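Local coordinates for collagen alpha-1(XX) chain (Homo sapiens, PDB 5KF4), which forms a fibronectin type III domain of collagen XX, a module that probably serves as a spacer or binding unit in the extracellular matrix, at residues Y41-R46 with T65-L70; E75-V80 with R93-T98. One frame throughout, in Å; residues are numbered along the deposited sequence.

Contact 1 of 2, residues Y41-R46 with T65-L70; sequences YLIVWR and TELHNL
Trp45 lays one face of its indole against Leu67, and this CH-pi contact is the centre of the pairing between residues 41-46 and 65-70. CD2 of Leu67 stands 3.7 Å from the centroid of the six-membered ring, 18° off its normal and displaced toward the rim, nearest CZ3 and CE3. The other methyl, CD1, lies close to Trp45 CD2, 3.7 Å away, and to CG, so both branches touch the indole as the two side chains slide past each other in opposite directions. Trp45 chi1 of 63° sets CG between the backbone N and the carbonyl carbon, where it meets that methyl.

The remaining apolar contacts flank this pair. Leu70 sends CD2 to the pyrrole end of the indole, 3.4 Å from Trp45 CD1 and just as near NE1, at an oblique angle. Toward the start of both segments, Ile43 and Thr65 reach tip to tip, with CD1 of the isoleucine 3.5 Å from CG2 of the threonine; Ile43 CG2 also touches Leu67 CD2.

A water lies at the indole edge, in the ring plane. Its modelled 2.5 Å from Trp45 NE1 is shorter than such a bond should be, so its exact position is doubtful; it would link the indole N-H to His68 O, in the turn that follows strand 64-67.

The two strands run nearly parallel, 22° apart, yet their axes stay 9.9 Å from each other because they belong to the facing sheets of the fibronectin type III sandwich. Leu29 of strand 27-32 touches Ile43 and Ile27 touches Leu67 and Leu70, while strand 54-59 meets Thr65 through Val58 and Trp45 through Arg54.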
ATOM      1  N   TYR A  41      -0.123   1.889  -9.315  1.00 27.02           N
ATOM      2  CA  TYR A  41      -0.608   1.699  -7.942  1.00 33.45           C
ATOM      3  C   TYR A  41       0.057   2.680  -6.975  1.00 29.11           C
ATOM      4  O   TYR A  41       1.271   2.866  -7.023  1.00 31.69           O
ATOM      5  CB  TYR A  41      -0.350   0.272  -7.436  1.00 36.60           C
ATOM      6  CG  TYR A  41      -1.288  -0.795  -7.948  1.00 28.54           C
ATOM      7  CD1 TYR A  41      -2.585  -0.894  -7.458  1.00 17.91           C
ATOM      8  CD2 TYR A  41      -0.869  -1.729  -8.887  1.00 18.84           C
ATOM      9  CE1 TYR A  41      -3.447  -1.870  -7.905  1.00  9.02           C
ATOM     10  CE2 TYR A  41      -1.729  -2.716  -9.341  1.00 23.84           C
ATOM     11  CZ  TYR A  41      -3.016  -2.781  -8.847  1.00 27.62           C
ATOM     12  OH  TYR A  41      -3.877  -3.759  -9.294  1.00 44.28           O
ATOM     13  N   LEU A  42      -0.726   3.289  -6.086  1.00 15.25           N
ATOM     14  CA  LEU A  42      -0.159   4.108  -5.014  1.00 12.15           C
ATOM     15  C   LEU A  42      -0.087   3.336  -3.698  1.00 14.83           C
ATOM     16  O   LEU A  42      -1.106   2.880  -3.179  1.00 14.41           O
ATOM     17  CB  LEU A  42      -0.969   5.389  -4.804  1.00 11.25           C
ATOM     18  CG  LEU A  42      -0.568   6.187  -3.556  1.00 17.47           C
ATOM     19  CD1 LEU A  42       0.847   6.750  -3.672  1.00 16.69           C
ATOM     20  CD2 LEU A  42      -1.567   7.281  -3.221  1.00 17.94           C
ATOM     21  N   ILE A  43       1.118   3.235  -3.147  1.00 17.54           N
ATOM     22  CA  ILE A  43       1.354   2.558  -1.873  1.00 24.86           C
ATOM     23  C   ILE A  43       1.754   3.543  -0.770  1.00 27.15           C
ATOM     24  O   ILE A  43       2.687   4.330  -0.936  1.00 22.16           O
ATOM     25  CB  ILE A  43       2.445   1.481  -2.017  1.00 22.42           C
ATOM     26  CG1 ILE A  43       1.990   0.407  -3.005  1.00 31.86           C
ATOM     27  CG2 ILE A  43       2.765   0.859  -0.672  1.00 15.30           C
ATOM     28  CD1 ILE A  43       3.118  -0.260  -3.738  1.00 27.46           C
ATOM     29  N   VAL A  44       1.041   3.488   0.354  1.00 23.87           N
ATOM     30  CA  VAL A  44       1.238   4.426   1.460  1.00 17.34           C
ATOM     31  C   VAL A  44       1.497   3.697   2.776  1.00 21.98           C
ATOM     32  O   VAL A  44       0.730   2.815   3.155  1.00 23.63           O
ATOM     33  CB  VAL A  44      -0.001   5.331   1.650  1.00 11.63           C
ATOM     34  CG1 VAL A  44       0.251   6.369   2.734  1.00 17.65           C
ATOM     35  CG2 VAL A  44      -0.397   5.992   0.336  1.00 11.68           C
ATOM     36  N   TRP A  45       2.570   4.056   3.475  1.00 19.77           N
ATOM     37  CA  TRP A  45       2.792   3.511   4.814  1.00 18.06           C
ATOM     38  C   TRP A  45       3.258   4.574   5.808  1.00 21.82           C
ATOM     39  O   TRP A  45       4.076   5.432   5.479  1.00 24.07           O
ATOM     40  CB  TRP A  45       3.800   2.354   4.774  1.00 10.01           C
ATOM     41  CG  TRP A  45       5.172   2.740   4.322  1.00  8.20           C
ATOM     42  CD1 TRP A  45       6.273   2.896   5.107  1.00  8.20           C
ATOM     43  CD2 TRP A  45       5.592   3.014   2.979  1.00  8.52           C
ATOM     44  NE1 TRP A  45       7.357   3.251   4.339  1.00 13.24           N
ATOM     45  CE2 TRP A  45       6.964   3.332   3.028  1.00 10.28           C
ATOM     46  CE3 TRP A  45       4.941   3.024   1.741  1.00 10.27           C
ATOM     47  CZ2 TRP A  45       7.696   3.657   1.889  1.00 12.84           C
ATOM     48  CZ3 TRP A  45       5.667   3.343   0.613  1.00  9.02           C
ATOM     49  CH2 TRP A  45       7.033   3.655   0.694  1.00 12.94           C
ATOM     50  N   ARG A  46       2.712   4.517   7.019  1.00 17.58           N
ATOM     51  CA  ARG A  46       3.049   5.462   8.080  1.00 17.97           C
ATOM     52  C   ARG A  46       3.079   4.780   9.440  1.00 23.26           C
ATOM     53  O   ARG A  46       2.383   3.790   9.659  1.00 30.65           O
ATOM     54  CB  ARG A  46       2.066   6.634   8.131  1.00 23.58           C
ATOM     55  CG  ARG A  46       0.623   6.247   8.382  1.00 35.06           C
ATOM     56  CD  ARG A  46      -0.249   7.488   8.430  1.00 52.24           C
ATOM     57  NE  ARG A  46       0.279   8.450   9.397  1.00 67.30           N
ATOM     58  CZ  ARG A  46      -0.057   9.735   9.447  1.00 76.30           C
ATOM     59  NH1 ARG A  46      -0.929  10.232   8.578  1.00 71.80           N
ATOM     60  NH2 ARG A  46       0.482  10.525  10.366  1.00 79.06           N
ATOM     61  N   THR A  65       5.299  -5.544  -4.254  1.00 46.48           N
ATOM     62  CA  THR A  65       6.376  -4.591  -4.069  1.00 37.48           C
ATOM     63  C   THR A  65       6.835  -4.749  -2.634  1.00 28.22           C
ATOM     64  O   THR A  65       6.065  -5.167  -1.769  1.00 20.75           O
ATOM     65  CB  THR A  65       5.931  -3.135  -4.371  1.00 39.47           C
ATOM     66  OG1 THR A  65       6.818  -2.548  -5.332  1.00 45.63           O
ATOM     67  CG2 THR A  65       5.924  -2.282  -3.111  1.00 36.98           C
ATOM     68  N   GLU A  66       8.097  -4.431  -2.381  1.00 32.06           N
ATOM     69  CA  GLU A  66       8.625  -4.508  -1.034  1.00 35.02           C
ATOM     70  C   GLU A  66       8.887  -3.126  -0.466  1.00 31.67           C
ATOM     71  O   GLU A  66       9.455  -2.267  -1.139  1.00 27.05           O
ATOM     72  CB  GLU A  66       9.913  -5.328  -1.015  1.00 35.99           C
ATOM     73  CG  GLU A  66      10.444  -5.589   0.377  1.00 43.53           C
ATOM     74  CD  GLU A  66      11.551  -6.613   0.390  1.00 50.78           C
ATOM     75  OE1 GLU A  66      11.524  -7.529  -0.457  1.00 55.91           O
ATOM     76  OE2 GLU A  66      12.452  -6.498   1.247  1.00 52.05           O
ATOM     77  N   LEU A  67       8.497  -2.926   0.787  1.00 31.56           N
ATOM     78  CA  LEU A  67       8.798  -1.684   1.467  1.00 32.07           C
ATOM     79  C   LEU A  67      10.093  -1.894   2.242  1.00 32.35           C
ATOM     80  O   LEU A  67      10.307  -2.956   2.823  1.00 44.67           O
ATOM     81  CB  LEU A  67       7.649  -1.288   2.401  1.00 20.40           C
ATOM     82  CG  LEU A  67       6.262  -1.128   1.760  1.00 21.70           C
ATOM     83  CD1 LEU A  67       5.220  -0.705   2.786  1.00 13.14           C
ATOM     84  CD2 LEU A  67       6.302  -0.138   0.598  1.00 27.47           C
ATOM     85  N   HIS A  68      10.958  -0.886   2.240  1.00 30.77           N
ATOM     86  CA  HIS A  68      12.255  -0.992   2.895  1.00 23.31           C
ATOM     87  C   HIS A  68      12.501   0.177   3.835  1.00 29.05           C
ATOM     88  O   HIS A  68      11.717   1.127   3.881  1.00 37.75           O
ATOM     89  CB  HIS A  68      13.395  -1.059   1.870  1.00 31.07           C
ATOM     90  CG  HIS A  68      13.422  -2.317   1.056  1.00 46.57           C
ATOM     91  ND1 HIS A  68      12.847  -2.410  -0.193  1.00 53.81           N
ATOM     92  CD2 HIS A  68      13.977  -3.527   1.306  1.00 50.55           C
ATOM     93  CE1 HIS A  68      13.040  -3.626  -0.674  1.00 51.32           C
ATOM     94  NE2 HIS A  68      13.720  -4.324   0.217  1.00 48.50           N
ATOM     95  N   ASN A  69      13.609   0.097   4.567  1.00 25.75           N
ATOM     96  CA  ASN A  69      14.068   1.176   5.436  1.00 22.24           C
ATOM     97  C   ASN A  69      13.039   1.547   6.499  1.00  9.25           C
ATOM     98  O   ASN A  69      12.879   2.717   6.841  1.00 14.94           O
ATOM     99  CB  ASN A  69      14.435   2.406   4.604  1.00 38.88           C
ATOM    100  CG  ASN A  69      15.517   2.112   3.585  1.00 37.60           C
ATOM    101  OD1 ASN A  69      16.668   1.860   3.939  1.00 33.53           O
ATOM    102  ND2 ASN A  69      15.148   2.138   2.309  1.00 34.57           N
ATOM    103  N   LEU A  70      12.345   0.541   7.021  1.00  8.19           N
ATOM    104  CA  LEU A  70      11.352   0.755   8.066  1.00  7.94           C
ATOM    105  C   LEU A  70      12.005   0.716   9.446  1.00 23.01           C
ATOM    106  O   LEU A  70      13.014   0.042   9.645  1.00 18.37           O
ATOM    107  CB  LEU A  70      10.248  -0.300   7.983  1.00  8.82           C
ATOM    108  CG  LEU A  70       9.429  -0.303   6.691  1.00 23.37           C
ATOM    109  CD1 LEU A  70       8.488  -1.499   6.652  1.00  7.50           C
ATOM    110  CD2 LEU A  70       8.669   1.000   6.534  1.00 16.04           C
TER
HETATM  111  O   HOH W   1       9.862   3.563   4.596  1.00 26.50           O

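Contact 2 of 2, residues E75-V80 with R93-T98; sequences EYLVSV and RGLVTT
Tyr76 and Val96 form a hydrogen-bonded pair in the antiparallel hairpin of strands 75-84 and 87-97, at the edge of the four-stranded sheet of this fibronectin type III sandwich. Tyr76 N gives the shorter bond, 2.9 Å to Val96 O and nearly straight at 168°, although the donor is tilted from the carbonyl plane. Val96 N returns a bond to Tyr76 O at 3.2 Å. Two residues on, Val78 and Gly94 repeat the exchange: Val78 N meets Gly94 O at 3.0 Å, and Gly94 N meets Val78 O over a more bent path, 147° at the hydrogen.

CA-H...O contacts fill in beside these bonds, such as the one from Leu95 CA to Tyr76 O, which adds a second contact to a carbonyl already bonded to Val96 N.

Side chains divide between the two faces of the sheet. Val78 and Val96 turn to the inner one, where CG2 of the former meets CG1 of the latter at 4.1 Å and Ile27 of the opposing sheet touches both. Tyr76 shares that face; its ring comes near Thr98 CG2, and its hydroxyl hydrogen-bonds to Ala71 N, tying the strand to the loop before it, as in the tyrosine corner of these domains.

On the other face, Leu77 and Leu95 cross obliquely, CD1 of Leu77 3.7 Å from CD2 of Leu95. Ser79 OG lies against Arg93 CB farther along. At the opposite end Glu75 stretches over Leu95, with CG anti to its backbone N (chi1 -177°) and the chain extended beyond. One carboxylate oxygen, OE1, is hydrogen-bonded to Ser48 OG, whereas the other, OE2, sits 3.4 Å from Leu95 CD1.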
ATOM      1  N   GLU A  75       4.628  -0.175  14.460  1.00 16.96           N
ATOM      2  CA  GLU A  75       3.385  -0.505  13.783  1.00 16.63           C
ATOM      3  C   GLU A  75       3.155   0.443  12.615  1.00 19.49           C
ATOM      4  O   GLU A  75       3.228   1.664  12.764  1.00 17.34           O
ATOM      5  CB  GLU A  75       2.203  -0.437  14.749  1.00 26.77           C
ATOM      6  CG  GLU A  75       0.881  -0.841  14.125  1.00 37.19           C
ATOM      7  CD  GLU A  75      -0.228  -0.997  15.145  1.00 39.87           C
ATOM      8  OE1 GLU A  75      -0.285  -0.190  16.093  1.00 40.90           O
ATOM      9  OE2 GLU A  75      -1.050  -1.924  14.992  1.00 44.29           O
ATOM     10  N   TYR A  76       2.895  -0.130  11.447  1.00 26.51           N
ATOM     11  CA  TYR A  76       2.611   0.660  10.259  1.00 21.71           C
ATOM     12  C   TYR A  76       1.216   0.423   9.696  1.00 26.92           C
ATOM     13  O   TYR A  76       0.738  -0.708   9.659  1.00 28.78           O
ATOM     14  CB  TYR A  76       3.648   0.374   9.167  1.00 17.98           C
ATOM     15  CG  TYR A  76       5.013   0.967   9.433  1.00 18.90           C
ATOM     16  CD1 TYR A  76       5.300   2.276   9.071  1.00 12.63           C
ATOM     17  CD2 TYR A  76       6.015   0.223  10.038  1.00 14.16           C
ATOM     18  CE1 TYR A  76       6.540   2.825   9.302  1.00  7.53           C
ATOM     19  CE2 TYR A  76       7.260   0.769  10.275  1.00  8.85           C
ATOM     20  CZ  TYR A  76       7.515   2.069   9.905  1.00 16.30           C
ATOM     21  OH  TYR A  76       8.752   2.623  10.138  1.00 29.63           O
ATOM     22  N   LEU A  77       0.564   1.504   9.277  1.00 25.79           N
ATOM     23  CA  LEU A  77      -0.632   1.403   8.455  1.00 18.86           C
ATOM     24  C   LEU A  77      -0.190   1.377   7.005  1.00 19.28           C
ATOM     25  O   LEU A  77       0.462   2.306   6.538  1.00 26.13           O
ATOM     26  CB  LEU A  77      -1.593   2.567   8.699  1.00 32.01           C
ATOM     27  CG  LEU A  77      -2.957   2.413   8.017  1.00 34.24           C
ATOM     28  CD1 LEU A  77      -3.678   1.161   8.509  1.00 34.26           C
ATOM     29  CD2 LEU A  77      -3.819   3.653   8.219  1.00 26.53           C
ATOM     30  N   VAL A  78      -0.553   0.323   6.288  1.00 22.05           N
ATOM     31  CA  VAL A  78      -0.072   0.145   4.925  1.00 27.24           C
ATOM     32  C   VAL A  78      -1.234   0.128   3.940  1.00 32.63           C
ATOM     33  O   VAL A  78      -2.161  -0.653   4.096  1.00 39.95           O
ATOM     34  CB  VAL A  78       0.730  -1.156   4.790  1.00 19.34           C
ATOM     35  CG1 VAL A  78       1.219  -1.315   3.374  1.00 20.92           C
ATOM     36  CG2 VAL A  78       1.903  -1.152   5.757  1.00  7.08           C
ATOM     37  N   SER A  79      -1.186   0.993   2.931  1.00 28.45           N
ATOM     38  CA  SER A  79      -2.298   1.129   1.995  1.00 22.31           C
ATOM     39  C   SER A  79      -1.887   0.909   0.540  1.00 23.43           C
ATOM     40  O   SER A  79      -0.776   1.257   0.135  1.00 16.33           O
ATOM     41  CB  SER A  79      -2.947   2.503   2.150  1.00 16.03           C
ATOM     42  OG  SER A  79      -3.441   2.687   3.466  1.00 18.50           O
ATOM     43  N   VAL A  80      -2.800   0.332  -0.240  1.00 21.00           N
ATOM     44  CA  VAL A  80      -2.591   0.123  -1.670  1.00 25.17           C
ATOM     45  C   VAL A  80      -3.690   0.793  -2.488  1.00 36.93           C
ATOM     46  O   VAL A  80      -4.840   0.372  -2.442  1.00 42.56           O
ATOM     47  CB  VAL A  80      -2.558  -1.371  -2.023  1.00 27.78           C
ATOM     48  CG1 VAL A  80      -2.343  -1.562  -3.517  1.00 27.75           C
ATOM     49  CG2 VAL A  80      -1.481  -2.076  -1.231  1.00 18.68           C
ATOM     50  N   ARG A  93      -5.890  -2.145   2.960  1.00 31.49           N
ATOM     51  CA  ARG A  93      -5.000  -1.730   4.028  1.00 29.98           C
ATOM     52  C   ARG A  93      -4.969  -2.691   5.207  1.00 23.98           C
ATOM     53  O   ARG A  93      -5.867  -3.513   5.384  1.00 22.19           O
ATOM     54  CB  ARG A  93      -5.355  -0.314   4.504  1.00 21.88           C
ATOM     55  CG  ARG A  93      -6.717  -0.157   5.135  1.00 17.54           C
ATOM     56  CD  ARG A  93      -6.856   1.258   5.671  1.00 25.30           C
ATOM     57  NE  ARG A  93      -8.197   1.810   5.517  1.00 33.93           N
ATOM     58  CZ  ARG A  93      -8.516   3.065   5.817  1.00 42.89           C
ATOM     59  NH1 ARG A  93      -7.593   3.889   6.299  1.00 39.94           N
ATOM     60  NH2 ARG A  93      -9.760   3.494   5.647  1.00 48.97           N
ATOM     61  N   GLY A  94      -3.897  -2.599   5.985  1.00 22.46           N
ATOM     62  CA  GLY A  94      -3.718  -3.432   7.158  1.00 18.09           C
ATOM     63  C   GLY A  94      -2.604  -2.932   8.057  1.00 29.14           C
ATOM     64  O   GLY A  94      -1.785  -2.106   7.654  1.00 22.63           O
ATOM     65  N   LEU A  95      -2.576  -3.439   9.284  1.00 32.53           N
ATOM     66  CA  LEU A  95      -1.549  -3.066  10.246  1.00 22.46           C
ATOM     67  C   LEU A  95      -0.523  -4.178  10.373  1.00 20.42           C
ATOM     68  O   LEU A  95      -0.878  -5.349  10.510  1.00 20.19           O
ATOM     69  CB  LEU A  95      -2.163  -2.771  11.615  1.00 22.97           C
ATOM     70  CG  LEU A  95      -3.106  -1.576  11.744  1.00 23.06           C
ATOM     71  CD1 LEU A  95      -3.840  -1.651  13.072  1.00 20.24           C
ATOM     72  CD2 LEU A  95      -2.339  -0.265  11.632  1.00 21.64           C
ATOM     73  N   VAL A  96       0.751  -3.809  10.337  1.00 20.96           N
ATOM     74  CA  VAL A  96       1.820  -4.760  10.597  1.00 15.94           C
ATOM     75  C   VAL A  96       2.906  -4.126  11.462  1.00 21.15           C
ATOM     76  O   VAL A  96       3.297  -2.980  11.246  1.00 12.98           O
ATOM     77  CB  VAL A  96       2.433  -5.294   9.278  1.00 13.03           C
ATOM     78  CG1 VAL A  96       2.924  -4.152   8.401  1.00 15.68           C
ATOM     79  CG2 VAL A  96       3.552  -6.284   9.565  1.00 18.56           C
ATOM     80  N   THR A  97       3.365  -4.865  12.465  1.00 22.10           N
ATOM     81  CA  THR A  97       4.436  -4.393  13.333  1.00 10.54           C
ATOM     82  C   THR A  97       5.728  -5.095  12.936  1.00 14.37           C
ATOM     83  O   THR A  97       5.780  -6.323  12.888  1.00 15.12           O
ATOM     84  CB  THR A  97       4.133  -4.643  14.828  1.00  5.78           C
ATOM     85  OG1 THR A  97       2.985  -3.882  15.220  1.00 16.46           O
ATOM     86  CG2 THR A  97       5.307  -4.215  15.691  1.00  5.84           C
ATOM     87  N   THR A  98       6.763  -4.314  12.635  1.00 12.33           N
ATOM     88  CA  THR A  98       8.045  -4.881  12.223  1.00  8.87           C
ATOM     89  C   THR A  98       8.713  -5.628  13.379  1.00 13.77           C
ATOM     90  O   THR A  98       8.463  -5.340  14.549  1.00 16.13           O
ATOM     91  CB  THR A  98       9.017  -3.791  11.681  1.00 15.03           C
ATOM     92  OG1 THR A  98       9.210  -2.772  12.668  1.00 16.85           O
ATOM     93  CG2 THR A  98       8.467  -3.153  10.419  1.00  6.82           C
TER

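The sandwich is held in two ways here. Contact 1 bridges the sheets through its buried centre and relies on apolar side chains plus one doubtfully placed water; contact 2 works within a single sheet, where backbone hydrogen bonds do the joining and side chains are split between the core and a more exposed outer face. They meet because strands 40-47 and 75-84 are neighbours: Val44 O lies 2.7 Å from Ser79 N and Arg46 O 2.9 Å from Leu77 N, both probable hydrogen bonds. Val78 touches Trp45 on the inner side of this seam, and Tyr76 reaches Leu70 in the loop after strand 64-67, so the inner face of contact 2 continues the core packing of contact 1.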